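PDB 3LHO: putative hydrolase, which probably acts as an iron-dependent dioxygenase of the 2-oxoadipate dioxygenase/decarboxylase family, yielding 2-hydroxyglutarate, and binds a nickel ion in this crystal. Local coordinates for residues R134-D139 with L159-N164; F47-V52 with G114-V119; E205-Q210 with Y240-G245; H60-G65 with K82-P87. All coordinates share one frame; numbering follows the deposited sequence.

Contact 1 (R134-D139 with L159-N164)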
loop_
_atom_site.group_PDB
_atom_site.type_symbol
_atom_site.label_atom_id
_atom_site.label_comp_id
_atom_site.label_asym_id
_atom_site.label_seq_id
_atom_site.Cartn_x
_atom_site.Cartn_y
_atom_site.Cartn_z
ATOM N N ARG A 134 -4.379 -10.717 9.390
ATOM C CA ARG A 134 -3.759 -10.826 10.678
ATOM C C ARG A 134 -3.499 -12.260 11.030
ATOM O O ARG A 134 -4.393 -13.064 10.952
ATOM C CB ARG A 134 -4.671 -10.237 11.772
ATOM C CG ARG A 134 -4.153 -8.927 12.299
ATOM C CD ARG A 134 -4.749 -8.571 13.634
ATOM N NE ARG A 134 -6.213 -8.663 13.657
ATOM C CZ ARG A 134 -6.913 -9.355 14.546
ATOM N NH1 ARG A 134 -6.304 -10.043 15.517
ATOM N NH2 ARG A 134 -8.242 -9.365 14.459
ATOM N N HIS A 135 -2.311 -12.546 11.521
ATOM C CA HIS A 135 -1.965 -13.897 11.956
ATOM C C HIS A 135 -1.836 -14.004 13.495
ATOM O O HIS A 135 -1.473 -15.068 14.015
ATOM C CB HIS A 135 -0.647 -14.317 11.326
ATOM C CG HIS A 135 -0.692 -14.469 9.832
ATOM N ND1 HIS A 135 -0.594 -15.695 9.201
ATOM C CD2 HIS A 135 -0.774 -13.542 8.845
ATOM C CE1 HIS A 135 -0.631 -15.514 7.888
ATOM N NE2 HIS A 135 -0.746 -14.218 7.646
ATOM N N TRP A 136 -2.118 -12.906 14.203
ATOM C CA TRP A 136 -1.821 -12.775 15.627
ATOM C C TRP A 136 -3.030 -12.217 16.364
ATOM O O TRP A 136 -3.828 -11.503 15.788
ATOM C CB TRP A 136 -0.598 -11.848 15.853
ATOM C CG TRP A 136 -0.685 -10.633 15.032
ATOM C CD1 TRP A 136 -1.380 -9.492 15.335
ATOM C CD2 TRP A 136 -0.100 -10.424 13.746
ATOM N NE1 TRP A 136 -1.273 -8.589 14.311
ATOM C CE2 TRP A 136 -0.495 -9.129 13.318
ATOM C CE3 TRP A 136 0.713 -11.204 12.902
ATOM C CZ2 TRP A 136 -0.094 -8.592 12.102
ATOM C CZ3 TRP A 136 1.095 -10.686 11.692
ATOM C CH2 TRP A 136 0.701 -9.370 11.303
ATOM N N ASP A 137 -3.183 -12.643 17.611
ATOM C CA ASP A 137 -4.012 -11.948 18.606
ATOM C C ASP A 137 -3.307 -10.667 19.028
ATOM O O ASP A 137 -2.087 -10.640 19.208
ATOM C CB ASP A 137 -4.189 -12.794 19.847
ATOM C CG ASP A 137 -5.016 -14.010 19.575
ATOM O OD1 ASP A 137 -5.972 -13.876 18.789
ATOM O OD2 ASP A 137 -4.686 -15.085 20.097
ATOM N N VAL A 138 -4.078 -9.610 19.190
ATOM C CA VAL A 138 -3.514 -8.360 19.670
ATOM C C VAL A 138 -4.575 -7.633 20.492
ATOM O O VAL A 138 -5.773 -7.670 20.153
ATOM C CB VAL A 138 -2.967 -7.526 18.492
ATOM C CG1 VAL A 138 -3.995 -7.355 17.386
ATOM C CG2 VAL A 138 -2.407 -6.182 18.980
ATOM N N ASP A 139 -4.134 -6.999 21.573
ATOM C CA ASP A 139 -5.060 -6.255 22.457
ATOM C C ASP A 139 -4.941 -4.736 22.249
ATOM O O ASP A 139 -4.029 -4.251 21.566
ATOM C CB ASP A 139 -4.896 -6.628 23.949
ATOM C CG ASP A 139 -3.530 -6.263 24.537
ATOM O OD1 ASP A 139 -2.719 -5.537 23.926
ATOM O OD2 ASP A 139 -3.266 -6.770 25.639
ATOM N N LEU A 159 -4.170 -4.639 10.979
ATOM C CA LEU A 159 -4.770 -5.194 9.728
ATOM C C LEU A 159 -3.977 -6.337 9.073
ATOM O O LEU A 159 -4.525 -7.115 8.276
ATOM C CB LEU A 159 -5.005 -4.042 8.738
ATOM C CG LEU A 159 -6.175 -3.125 9.173
ATOM C CD1 LEU A 159 -6.139 -1.849 8.407
ATOM C CD2 LEU A 159 -7.536 -3.809 9.006
ATOM N N GLY A 160 -2.717 -6.459 9.452
ATOM C CA GLY A 160 -1.855 -7.516 8.966
ATOM C C GLY A 160 -1.415 -7.353 7.514
ATOM O O GLY A 160 -1.085 -6.244 7.052
ATOM N N TYR A 161 -1.345 -8.483 6.823
ATOM C CA TYR A 161 -0.788 -8.562 5.482
ATOM C C TYR A 161 -1.889 -8.434 4.458
ATOM O O TYR A 161 -2.583 -9.401 4.147
ATOM C CB TYR A 161 0.068 -9.840 5.305
ATOM C CG TYR A 161 1.331 -9.681 6.101
ATOM C CD1 TYR A 161 2.290 -8.791 5.699
ATOM C CD2 TYR A 161 1.493 -10.297 7.344
ATOM C CE1 TYR A 161 3.406 -8.587 6.424
ATOM C CE2 TYR A 161 2.632 -10.035 8.125
ATOM C CZ TYR A 161 3.568 -9.216 7.645
ATOM O OH TYR A 161 4.675 -8.947 8.424
ATOM N N ARG A 162 -2.074 -7.219 3.978
ATOM C CA ARG A 162 -3.127 -6.850 3.023
ATOM C C ARG A 162 -2.619 -5.604 2.297
ATOM O O ARG A 162 -1.703 -4.925 2.789
ATOM C CB ARG A 162 -4.480 -6.537 3.708
ATOM C CG ARG A 162 -4.936 -7.513 4.730
ATOM C CD ARG A 162 -6.202 -7.094 5.434
ATOM N NE ARG A 162 -7.385 -7.216 4.582
ATOM C CZ ARG A 162 -8.648 -7.111 5.001
ATOM N NH1 ARG A 162 -8.943 -6.912 6.277
ATOM N NH2 ARG A 162 -9.639 -7.189 4.115
ATOM N N ALA A 163 -3.131 -5.297 1.111
ATOM C CA ALA A 163 -2.610 -4.065 0.399
ATOM C C ALA A 163 -2.889 -2.851 1.246
ATOM O O ALA A 163 -3.979 -2.711 1.792
ATOM C CB ALA A 163 -3.257 -3.896 -1.005
ATOM N N ASN A 164 -1.896 -1.967 1.394
ATOM C CA ASN A 164 -2.130 -0.701 2.052
ATOM C C ASN A 164 -2.864 0.259 1.130
ATOM O O ASN A 164 -3.754 0.974 1.576
ATOM C CB ASN A 164 -0.825 -0.058 2.519
ATOM C CG ASN A 164 -1.035 1.345 3.162
ATOM O OD1 ASN A 164 -0.871 2.359 2.502
ATOM N ND2 ASN A 164 -1.416 1.386 4.444
#
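The indole of Trp136 meets Tyr161 at its rim: CE2 of Tyr161 lies in the indole plane, 3.8 Å from Trp136 CH2, and the two side chains cross at about a right angle. Val138 CG1 takes another part of that edge, while Arg134 CG rests over one indole face, 3.4 Å above the plane and offset toward the rim. The phenol edge of Tyr161 in turn receives His135 CD2. This cluster joins the two ends of a pair of helices, 140-149 and 151-159, for Asp139 is the N-cap of the first and Gly160 follows the last turn of the second. Gly160 has positive phi (72°), and a beta carbon there would run into Arg134 N, so the loops can close to 3.8 Å between Trp136 CZ2 and Gly160 CA. Polar ends are served from outside: Ala157 O takes the indole N-H, Thr46 bonds Tyr161 OH and Ser132 bonds His135 NE2. Arg134, bent at chi3, returns across its own loop, and its NH1 donates in the carbonyl plane to Trp136 O at 2.9 Å.

Contact 2 (F47-V52 with G114-V119). With SO4 (sulfate ion), chain C.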
loop_
_atom_site.group_PDB
_atom_site.type_symbol
_atom_site.label_atom_id
_atom_site.label_comp_id
_atom_site.label_asym_id
_atom_site.label_seq_id
_atom_site.Cartn_x
_atom_site.Cartn_y
_atom_site.Cartn_z
ATOM N N PHE A 47 7.652 -5.677 8.681
ATOM C CA PHE A 47 8.771 -5.348 9.594
ATOM C C PHE A 47 10.052 -6.016 9.153
ATOM O O PHE A 47 10.012 -7.037 8.479
ATOM C CB PHE A 47 8.445 -5.843 11.004
ATOM C CG PHE A 47 7.158 -5.309 11.559
ATOM C CD1 PHE A 47 7.068 -4.034 12.015
ATOM C CD2 PHE A 47 6.037 -6.112 11.634
ATOM C CE1 PHE A 47 5.888 -3.539 12.542
ATOM C CE2 PHE A 47 4.865 -5.626 12.150
ATOM C CZ PHE A 47 4.790 -4.330 12.595
ATOM N N ASN A 48 11.211 -5.484 9.567
ATOM C CA ASN A 48 12.494 -6.107 9.227
ATOM C C ASN A 48 12.844 -7.342 10.123
ATOM O O ASN A 48 13.953 -7.489 10.662
ATOM C CB ASN A 48 13.597 -5.043 9.262
ATOM C CG ASN A 48 13.898 -4.609 10.669
ATOM O OD1 ASN A 48 13.055 -4.761 11.579
ATOM N ND2 ASN A 48 15.105 -4.150 10.884
ATOM N N ILE A 49 11.875 -8.233 10.277
ATOM C CA ILE A 49 12.024 -9.466 11.052
ATOM C C ILE A 49 12.103 -10.557 9.943
ATOM O O ILE A 49 11.244 -10.586 9.033
ATOM C CB ILE A 49 10.809 -9.677 11.995
ATOM C CG1 ILE A 49 10.819 -8.626 13.127
ATOM C CG2 ILE A 49 10.788 -11.097 12.580
ATOM C CD1 ILE A 49 9.632 -8.590 14.029
ATOM N N ALA A 50 13.146 -11.395 9.999
ATOM C CA ALA A 50 13.517 -12.324 8.912
ATOM C C ALA A 50 12.312 -13.078 8.358
ATOM O O ALA A 50 12.074 -13.184 7.128
ATOM C CB ALA A 50 14.613 -13.339 9.424
ATOM N N LYS A 51 11.532 -13.604 9.260
ATOM C CA LYS A 51 10.380 -14.410 8.853
ATOM C C LYS A 51 9.452 -13.699 7.834
ATOM O O LYS A 51 8.781 -14.353 7.001
ATOM C CB LYS A 51 9.540 -14.779 10.073
ATOM C CG LYS A 51 8.582 -15.956 9.784
ATOM C CD LYS A 51 7.564 -16.271 10.919
ATOM C CE LYS A 51 8.190 -16.642 12.232
ATOM N NZ LYS A 51 7.142 -16.908 13.280
ATOM N N VAL A 52 9.372 -12.372 7.908
ATOM C CA VAL A 52 8.367 -11.608 7.148
ATOM C C VAL A 52 8.971 -10.366 6.496
ATOM O O VAL A 52 8.254 -9.461 6.147
ATOM C CB VAL A 52 7.152 -11.156 8.042
ATOM C CG1 VAL A 52 6.386 -12.335 8.576
ATOM C CG2 VAL A 52 7.575 -10.296 9.202
ATOM N N GLY A 114 6.409 -10.171 19.356
ATOM C CA GLY A 114 5.369 -11.026 19.861
ATOM C C GLY A 114 4.270 -11.329 18.876
ATOM O O GLY A 114 3.686 -12.428 18.898
ATOM N N LEU A 115 3.958 -10.359 18.011
ATOM C CA LEU A 115 2.943 -10.579 16.974
ATOM C C LEU A 115 3.507 -11.478 15.879
ATOM O O LEU A 115 2.856 -12.396 15.435
ATOM C CB LEU A 115 2.500 -9.233 16.380
ATOM C CG LEU A 115 2.046 -8.114 17.363
ATOM C CD1 LEU A 115 1.572 -6.900 16.596
ATOM C CD2 LEU A 115 0.947 -8.556 18.303
ATOM N N ILE A 116 4.725 -11.195 15.445
ATOM C CA ILE A 116 5.316 -11.953 14.330
ATOM C C ILE A 116 5.682 -13.377 14.735
ATOM O O ILE A 116 5.670 -14.259 13.908
ATOM C CB ILE A 116 6.503 -11.220 13.726
ATOM C CG1 ILE A 116 6.061 -9.812 13.238
ATOM C CG2 ILE A 116 7.134 -12.041 12.570
ATOM C CD1 ILE A 116 4.923 -9.862 12.236
ATOM N N ASP A 117 5.947 -13.611 16.027
ATOM C CA ASP A 117 6.183 -14.955 16.524
ATOM C C ASP A 117 4.966 -15.772 16.252
ATOM O O ASP A 117 5.058 -16.984 16.137
ATOM C CB ASP A 117 6.446 -14.992 18.033
ATOM C CG ASP A 117 7.826 -14.554 18.396
ATOM O OD1 ASP A 117 8.660 -14.368 17.494
ATOM O OD2 ASP A 117 8.049 -14.340 19.606
ATOM N N GLN A 118 3.805 -15.155 16.142
ATOM C CA GLN A 118 2.588 -15.969 15.898
ATOM C C GLN A 118 2.344 -16.362 14.441
ATOM O O GLN A 118 1.468 -17.218 14.154
ATOM C CB GLN A 118 1.361 -15.262 16.453
ATOM C CG GLN A 118 1.385 -15.091 17.969
ATOM C CD GLN A 118 0.316 -14.116 18.460
ATOM O OE1 GLN A 118 -0.880 -14.395 18.369
ATOM N NE2 GLN A 118 0.746 -12.968 19.005
ATOM N N VAL A 119 3.082 -15.740 13.526
ATOM C CA VAL A 119 3.015 -16.073 12.101
ATOM C C VAL A 119 3.670 -17.447 11.843
ATOM O O VAL A 119 4.850 -17.652 12.120
ATOM C CB VAL A 119 3.728 -15.025 11.236
ATOM C CG1 VAL A 119 3.705 -15.452 9.737
ATOM C CG2 VAL A 119 3.110 -13.618 11.433
HETATM S S SO4 C . 14.999 -11.998 13.098
HETATM O O1 SO4 C . 14.401 -13.245 12.628
HETATM O O2 SO4 C . 14.907 -10.941 12.082
HETATM O O3 SO4 C . 14.329 -11.607 14.342
HETATM O O4 SO4 C . 16.426 -12.236 13.323
#
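Lys51 reaches across to the end of helix 106-116 and gives its ammonium group to two main-chain carbonyls, without meeting an acid in the turn. NZ lies 2.7 Å from Val119 O, in the plane of that carbonyl, and 3.1 Å from Ile116 O, tilted 20° from the plane. Ile116 and Val119 begin and end a type I turn, and Ile116 O also accepts from Val119 N, which approaches from the opposite face to NZ. The carbonyls of this turn would probably favour a positive charge, and Asp117 OD1, 5.1 Å from NZ, would add to this without touching it. Lys51 runs past Val119 in the opposite direction, and its bend at chi3 places CE, the carbon that carries NZ, 3.5 Å from Val119 O. An alanine here, lacking the chain beyond CB, would probably leave Val119 O and Ile116 O without the ammonium donor and uncover Val119 CB. Beneath the polar grip, Ile116 fills the centre. Its CG2 is 3.8 Å from Ile49 CG2 and equally far from Val52 CG2, and its CD1 stands at the ring edge of Phe47, 4.0 Å from CD2. Phe47, at the close of strand 39-47, also touches Leu99 of strand 93-99 and Ala153 and Val156 of helix 151-159, so the end of the strand and the turn after it pack against helices 106-116 and 151-159.

Contact 3 (E205-Q210 with Y240-G245)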
loop_
_atom_site.group_PDB
_atom_site.type_symbol
_atom_site.label_atom_id
_atom_site.label_comp_id
_atom_site.label_asym_id
_atom_site.label_seq_id
_atom_site.Cartn_x
_atom_site.Cartn_y
_atom_site.Cartn_z
ATOM N N GLU A 205 6.940 19.983 -11.687
ATOM C CA GLU A 205 8.349 20.299 -11.542
ATOM C C GLU A 205 9.122 19.251 -10.743
ATOM O O GLU A 205 10.332 19.161 -10.898
ATOM C CB GLU A 205 8.518 21.662 -10.886
ATOM C CG GLU A 205 8.029 22.846 -11.743
ATOM C CD GLU A 205 6.505 22.894 -11.929
ATOM O OE1 GLU A 205 5.771 22.669 -10.948
ATOM O OE2 GLU A 205 6.042 23.164 -13.063
ATOM N N VAL A 206 8.441 18.485 -9.883
ATOM C CA VAL A 206 9.078 17.384 -9.154
ATOM C C VAL A 206 8.714 16.034 -9.757
ATOM O O VAL A 206 8.985 14.980 -9.154
ATOM C CB VAL A 206 8.782 17.433 -7.615
ATOM C CG1 VAL A 206 9.342 18.755 -7.017
ATOM C CG2 VAL A 206 7.289 17.285 -7.292
ATOM N N LEU A 207 8.102 16.087 -10.946
ATOM C CA LEU A 207 7.876 14.932 -11.827
ATOM C C LEU A 207 6.842 13.900 -11.317
ATOM O O LEU A 207 6.719 12.801 -11.873
ATOM C CB LEU A 207 9.191 14.233 -12.154
ATOM C CG LEU A 207 10.299 15.112 -12.710
ATOM C CD1 LEU A 207 11.530 14.246 -12.906
ATOM C CD2 LEU A 207 9.900 15.806 -14.009
ATOM N N LEU A 208 6.094 14.274 -10.288
ATOM C CA LEU A 208 5.134 13.380 -9.659
ATOM C C LEU A 208 4.055 14.181 -8.945
ATOM O O LEU A 208 4.353 15.093 -8.174
ATOM C CB LEU A 208 5.829 12.416 -8.671
ATOM C CG LEU A 208 4.927 11.438 -7.897
ATOM C CD1 LEU A 208 4.244 10.515 -8.876
ATOM C CD2 LEU A 208 5.716 10.601 -6.855
ATOM N N GLU A 209 2.797 13.835 -9.206
ATOM C CA GLU A 209 1.672 14.421 -8.481
ATOM C C GLU A 209 0.815 13.308 -7.952
ATOM O O GLU A 209 0.533 12.375 -8.686
ATOM C CB GLU A 209 0.818 15.300 -9.384
ATOM C CG GLU A 209 1.475 16.586 -9.838
ATOM C CD GLU A 209 0.700 17.262 -10.976
ATOM O OE1 GLU A 209 0.320 16.595 -11.956
ATOM O OE2 GLU A 209 0.459 18.474 -10.882
ATOM N N GLN A 210 0.380 13.407 -6.695
ATOM C CA GLN A 210 -0.467 12.381 -6.097
ATOM C C GLN A 210 -1.598 13.013 -5.314
ATOM O O GLN A 210 -1.476 14.135 -4.821
ATOM C CB GLN A 210 0.344 11.436 -5.191
ATOM C CG GLN A 210 1.379 10.586 -5.922
ATOM C CD GLN A 210 2.142 9.629 -5.003
ATOM O OE1 GLN A 210 2.956 10.054 -4.198
ATOM N NE2 GLN A 210 1.881 8.342 -5.133
ATOM N N TYR A 240 5.692 12.277 -14.684
ATOM C CA TYR A 240 6.236 13.056 -15.774
ATOM C C TYR A 240 7.572 12.534 -16.268
ATOM O O TYR A 240 8.289 11.824 -15.533
ATOM C CB TYR A 240 6.367 14.509 -15.348
ATOM C CG TYR A 240 5.047 15.192 -15.082
ATOM C CD1 TYR A 240 4.357 14.989 -13.890
ATOM C CD2 TYR A 240 4.504 16.081 -16.000
ATOM C CE1 TYR A 240 3.156 15.628 -13.648
ATOM C CE2 TYR A 240 3.322 16.719 -15.759
ATOM C CZ TYR A 240 2.645 16.505 -14.589
ATOM O OH TYR A 240 1.456 17.163 -14.352
ATOM N N PRO A 241 7.900 12.826 -17.536
ATOM C CA PRO A 241 9.184 12.387 -18.077
ATOM C C PRO A 241 10.373 13.101 -17.465
ATOM O O PRO A 241 10.312 14.299 -17.185
ATOM C CB PRO A 241 9.086 12.736 -19.567
ATOM C CG PRO A 241 7.676 12.875 -19.852
ATOM C CD PRO A 241 7.016 13.335 -18.594
HETATM N N MSE A 242 11.440 12.361 -17.237
HETATM C CA MSE A 242 12.737 12.956 -16.875
HETATM C C MSE A 242 13.450 13.527 -18.116
HETATM O O MSE A 242 12.931 13.442 -19.245
HETATM C CB MSE A 242 13.619 11.886 -16.221
HETATM C CG MSE A 242 12.971 11.274 -14.997
HETATM SE SE MSE A 242 14.054 9.915 -14.156
HETATM C CE MSE A 242 13.733 8.383 -15.284
ATOM N N ALA A 243 14.644 14.081 -17.900
ATOM C CA ALA A 243 15.463 14.612 -18.983
ATOM C C ALA A 243 15.625 13.624 -20.117
ATOM O O ALA A 243 15.568 14.020 -21.264
ATOM C CB ALA A 243 16.851 15.082 -18.467
ATOM N N ASN A 244 15.782 12.337 -19.816
ATOM C CA ASN A 244 15.960 11.336 -20.884
ATOM C C ASN A 244 14.667 10.787 -21.547
ATOM O O ASN A 244 14.733 9.886 -22.398
ATOM C CB ASN A 244 16.776 10.163 -20.347
ATOM C CG ASN A 244 16.024 9.365 -19.325
ATOM O OD1 ASN A 244 14.902 9.702 -18.964
ATOM N ND2 ASN A 244 16.643 8.317 -18.830
ATOM N N GLY A 245 13.505 11.286 -21.140
ATOM C CA GLY A 245 12.237 10.874 -21.746
ATOM C C GLY A 245 11.506 9.762 -21.027
ATOM O O GLY A 245 10.298 9.599 -21.228
#
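Tyr240 OH donates to Glu209 OE1 at 2.7 Å, meeting the oxygen from above the carboxylate plane, with carboxylate and ring planes 68° apart. OE1 itself lies at the ring edge, in the plane of the phenol. The tyrosine backbone is held as well, its N bonding Leu207 O at 3.0 Å. Leu207 carries positive phi (70°) and, with Leu208, faces Ser203 in a G1 beta bulge. A phenylalanine in place of Tyr240 would probably leave Glu209 OE1 without its hydroxyl donor and the carboxylate freer to turn. On the apolar side the branches of Leu207 divide: CD1 touches CG of Met242, a selenomethionine in this crystal, at 3.9 Å, and CD2 meets Pro241 O and the CB of Tyr240. Glu209 also packs on Ile179 and Glu180 of helix 179-188. The contact lies where strand 208-212, outermost in the large sheet, runs antiparallel to strand 235-239, which carries the nickel ligand Glu235.

Contact 4 (H60-G65 with K82-P87). With GOL (glycerol), chain G.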
loop_
_atom_site.group_PDB
_atom_site.type_symbol
_atom_site.label_atom_id
_atom_site.label_comp_id
_atom_site.label_asym_id
_atom_site.label_seq_id
_atom_site.Cartn_x
_atom_site.Cartn_y
_atom_site.Cartn_z
ATOM N N HIS A 60 6.982 -12.999 -3.778
ATOM C CA HIS A 60 5.658 -13.205 -4.402
ATOM C C HIS A 60 5.573 -12.504 -5.733
ATOM O O HIS A 60 4.752 -12.845 -6.557
ATOM C CB HIS A 60 4.519 -12.800 -3.455
ATOM C CG HIS A 60 4.403 -13.712 -2.284
ATOM N ND1 HIS A 60 3.474 -14.735 -2.231
ATOM C CD2 HIS A 60 5.153 -13.826 -1.162
ATOM C CE1 HIS A 60 3.657 -15.429 -1.124
ATOM N NE2 HIS A 60 4.669 -14.911 -0.460
ATOM N N PHE A 61 6.450 -11.519 -5.950
ATOM C CA PHE A 61 6.434 -10.770 -7.205
ATOM C C PHE A 61 7.620 -11.141 -8.122
ATOM O O PHE A 61 7.449 -11.277 -9.346
ATOM C CB PHE A 61 6.403 -9.299 -6.878
ATOM C CG PHE A 61 5.198 -8.874 -6.079
ATOM C CD1 PHE A 61 5.208 -8.903 -4.692
ATOM C CD2 PHE A 61 4.037 -8.499 -6.725
ATOM C CE1 PHE A 61 4.107 -8.528 -3.962
ATOM C CE2 PHE A 61 2.922 -8.115 -6.026
ATOM C CZ PHE A 61 2.931 -8.136 -4.644
ATOM N N THR A 62 8.812 -11.292 -7.560
ATOM C CA THR A 62 9.989 -11.621 -8.371
ATOM C C THR A 62 9.848 -13.020 -8.962
ATOM O O THR A 62 10.366 -13.285 -10.031
ATOM C CB THR A 62 11.284 -11.519 -7.602
ATOM O OG1 THR A 62 11.229 -12.404 -6.471
ATOM C CG2 THR A 62 11.536 -10.082 -7.178
ATOM N N SER A 63 9.058 -13.874 -8.325
ATOM C CA SER A 63 8.835 -15.208 -8.852
ATOM C C SER A 63 7.974 -15.227 -10.128
ATOM O O SER A 63 7.967 -16.228 -10.835
ATOM C CB SER A 63 8.197 -16.052 -7.772
ATOM O OG SER A 63 6.861 -15.624 -7.567
ATOM N N ILE A 64 7.245 -14.146 -10.422
ATOM C CA ILE A 64 6.392 -14.068 -11.605
ATOM C C ILE A 64 6.811 -12.901 -12.526
ATOM O O ILE A 64 5.976 -12.324 -13.250
ATOM C CB ILE A 64 4.904 -13.937 -11.225
ATOM C CG1 ILE A 64 4.653 -12.721 -10.290
ATOM C CG2 ILE A 64 4.405 -15.233 -10.547
ATOM C CD1 ILE A 64 3.222 -12.471 -10.017
ATOM N N GLY A 65 8.077 -12.504 -12.441
ATOM C CA GLY A 65 8.650 -11.573 -13.404
ATOM C C GLY A 65 9.012 -10.172 -12.989
ATOM O O GLY A 65 9.618 -9.466 -13.773
ATOM N N LYS A 82 11.773 -0.712 -1.302
ATOM C CA LYS A 82 12.212 -0.956 -2.686
ATOM C C LYS A 82 10.948 -0.945 -3.552
ATOM O O LYS A 82 9.817 -1.207 -3.031
ATOM C CB LYS A 82 12.875 -2.336 -2.832
ATOM C CG LYS A 82 14.100 -2.666 -1.930
ATOM C CD LYS A 82 14.526 -4.176 -2.024
ATOM C CE LYS A 82 15.203 -4.541 -3.311
ATOM N NZ LYS A 82 16.507 -3.811 -3.578
ATOM N N HIS A 83 11.137 -0.650 -4.841
ATOM C CA HIS A 83 10.087 -0.862 -5.809
ATOM C C HIS A 83 10.555 -1.814 -6.892
ATOM O O HIS A 83 11.758 -1.940 -7.153
ATOM C CB HIS A 83 9.493 0.478 -6.335
ATOM C CG HIS A 83 10.030 0.929 -7.651
ATOM N ND1 HIS A 83 11.066 1.839 -7.771
ATOM C CD2 HIS A 83 9.637 0.628 -8.913
ATOM C CE1 HIS A 83 11.303 2.045 -9.064
ATOM N NE2 HIS A 83 10.441 1.324 -9.778
ATOM N N PHE A 84 9.555 -2.531 -7.446
ATOM C CA PHE A 84 9.718 -3.564 -8.454
ATOM C C PHE A 84 8.855 -3.239 -9.673
ATOM O O PHE A 84 7.737 -2.724 -9.531
ATOM C CB PHE A 84 9.341 -4.955 -7.884
ATOM C CG PHE A 84 10.089 -5.312 -6.632
ATOM C CD1 PHE A 84 9.689 -4.772 -5.398
ATOM C CD2 PHE A 84 11.199 -6.127 -6.677
ATOM C CE1 PHE A 84 10.391 -5.042 -4.248
ATOM C CE2 PHE A 84 11.925 -6.425 -5.514
ATOM C CZ PHE A 84 11.507 -5.881 -4.288
ATOM N N GLU A 85 9.391 -3.569 -10.856
ATOM C CA GLU A 85 8.755 -3.340 -12.144
ATOM C C GLU A 85 8.634 -4.639 -12.950
ATOM O O GLU A 85 9.514 -5.522 -12.861
ATOM C CB GLU A 85 9.574 -2.346 -12.956
ATOM C CG GLU A 85 9.557 -0.949 -12.342
ATOM C CD GLU A 85 10.424 0.050 -13.081
ATOM O OE1 GLU A 85 10.924 -0.273 -14.188
ATOM O OE2 GLU A 85 10.612 1.162 -12.522
ATOM N N HIS A 86 7.515 -4.756 -13.673
ATOM C CA HIS A 86 7.198 -5.930 -14.491
ATOM C C HIS A 86 7.453 -5.551 -15.976
ATOM O O HIS A 86 7.347 -4.360 -16.341
ATOM C CB HIS A 86 5.751 -6.346 -14.255
ATOM C CG HIS A 86 5.381 -7.658 -14.856
ATOM N ND1 HIS A 86 4.994 -7.790 -16.170
ATOM C CD2 HIS A 86 5.329 -8.903 -14.318
ATOM C CE1 HIS A 86 4.708 -9.061 -16.419
ATOM N NE2 HIS A 86 4.905 -9.760 -15.311
ATOM N N PRO A 87 7.855 -6.533 -16.809
ATOM C CA PRO A 87 8.110 -6.203 -18.241
ATOM C C PRO A 87 6.874 -5.685 -19.006
ATOM O O PRO A 87 7.017 -4.962 -20.000
ATOM C CB PRO A 87 8.624 -7.521 -18.842
ATOM C CG PRO A 87 8.476 -8.581 -17.770
ATOM C CD PRO A 87 8.368 -7.878 -16.445
HETATM C C1 GOL G . 7.809 -13.863 -16.544
HETATM O O1 GOL G . 8.812 -13.052 -17.139
HETATM C C2 GOL G . 6.444 -13.472 -17.114
HETATM O O2 GOL G . 6.498 -12.102 -17.452
HETATM C C3 GOL G . 5.269 -13.855 -16.178
HETATM O O3 GOL G . 4.506 -12.759 -15.661
#
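Polar contacts between Ile64 and His86 run through a bound glycerol, probably from the crystallisation liquor. His86 NE2 donates to glycerol O3 at 3.0 Å in the ring plane, and O3 passes a hydrogen bond on to Ile64 O at 2.9 Å. Directly, Ile64 O and His86 NE2 are 3.5 Å apart. In His86, CG is anti to the backbone N (chi1 -170°), which starts the ring off beside the carbonyl carbon, and outside the segments Asp88 N bonds its ND1 while Tyr66 meets its ring edge-to-face. Within the strand, a His-carboxylate hydrogen bond from His83 NE2 to Glu85 OE2 at 2.8 Å meets the carboxylate on its anti side, and Tyr72 OH bonds His83 ND1. Van der Waals contacts do the rest. Thr62 lays CG2 obliquely against the ring of Phe84, 4.0 Å from CD2, and Phe84 continues onto Ala58 of the same helix and Ile96 of the next strand. This joins the end of helix 54-62 to strand 79-85: the chain runs from strand 39-47 through this helix into strands 67-74, 79-85 and 93-99, the beta-alpha-beta-beta-beta order of the glyoxalase (VOC) fold. Beyond the helix, Gly65 ends a type I turn from Thr62 with phi of 111°, and its O comes within 3.4 Å of Pro87 CD, an atom that also covers one face of the His86 ring.

Overall arrangement
Contact 1 is the buried one, contacts 2 and 3 are partly buried and contact 4 lies at the surface. Contacts 1 and 2 touch, with centres about 11 Å apart, and form a continuous packed region around helices 106-116 and 151-159. No hydrogen bond crosses contact 1; contact 2 adds a lysine-to-carbonyl grip to an aliphatic core, contact 3 pairs a tyrosine hydroxyl with a carboxylate, and contact 4 is mostly van der Waals with a glycerol bridge. Contacts 3 and 4 reach the same large sheet at separate strands. Contact 4 is nested in the chain loop closed by contact 2. Contacts 1, 2 and 3 each adjoin a strand carrying one nickel ligand, His165, His41 and Glu235 respectively.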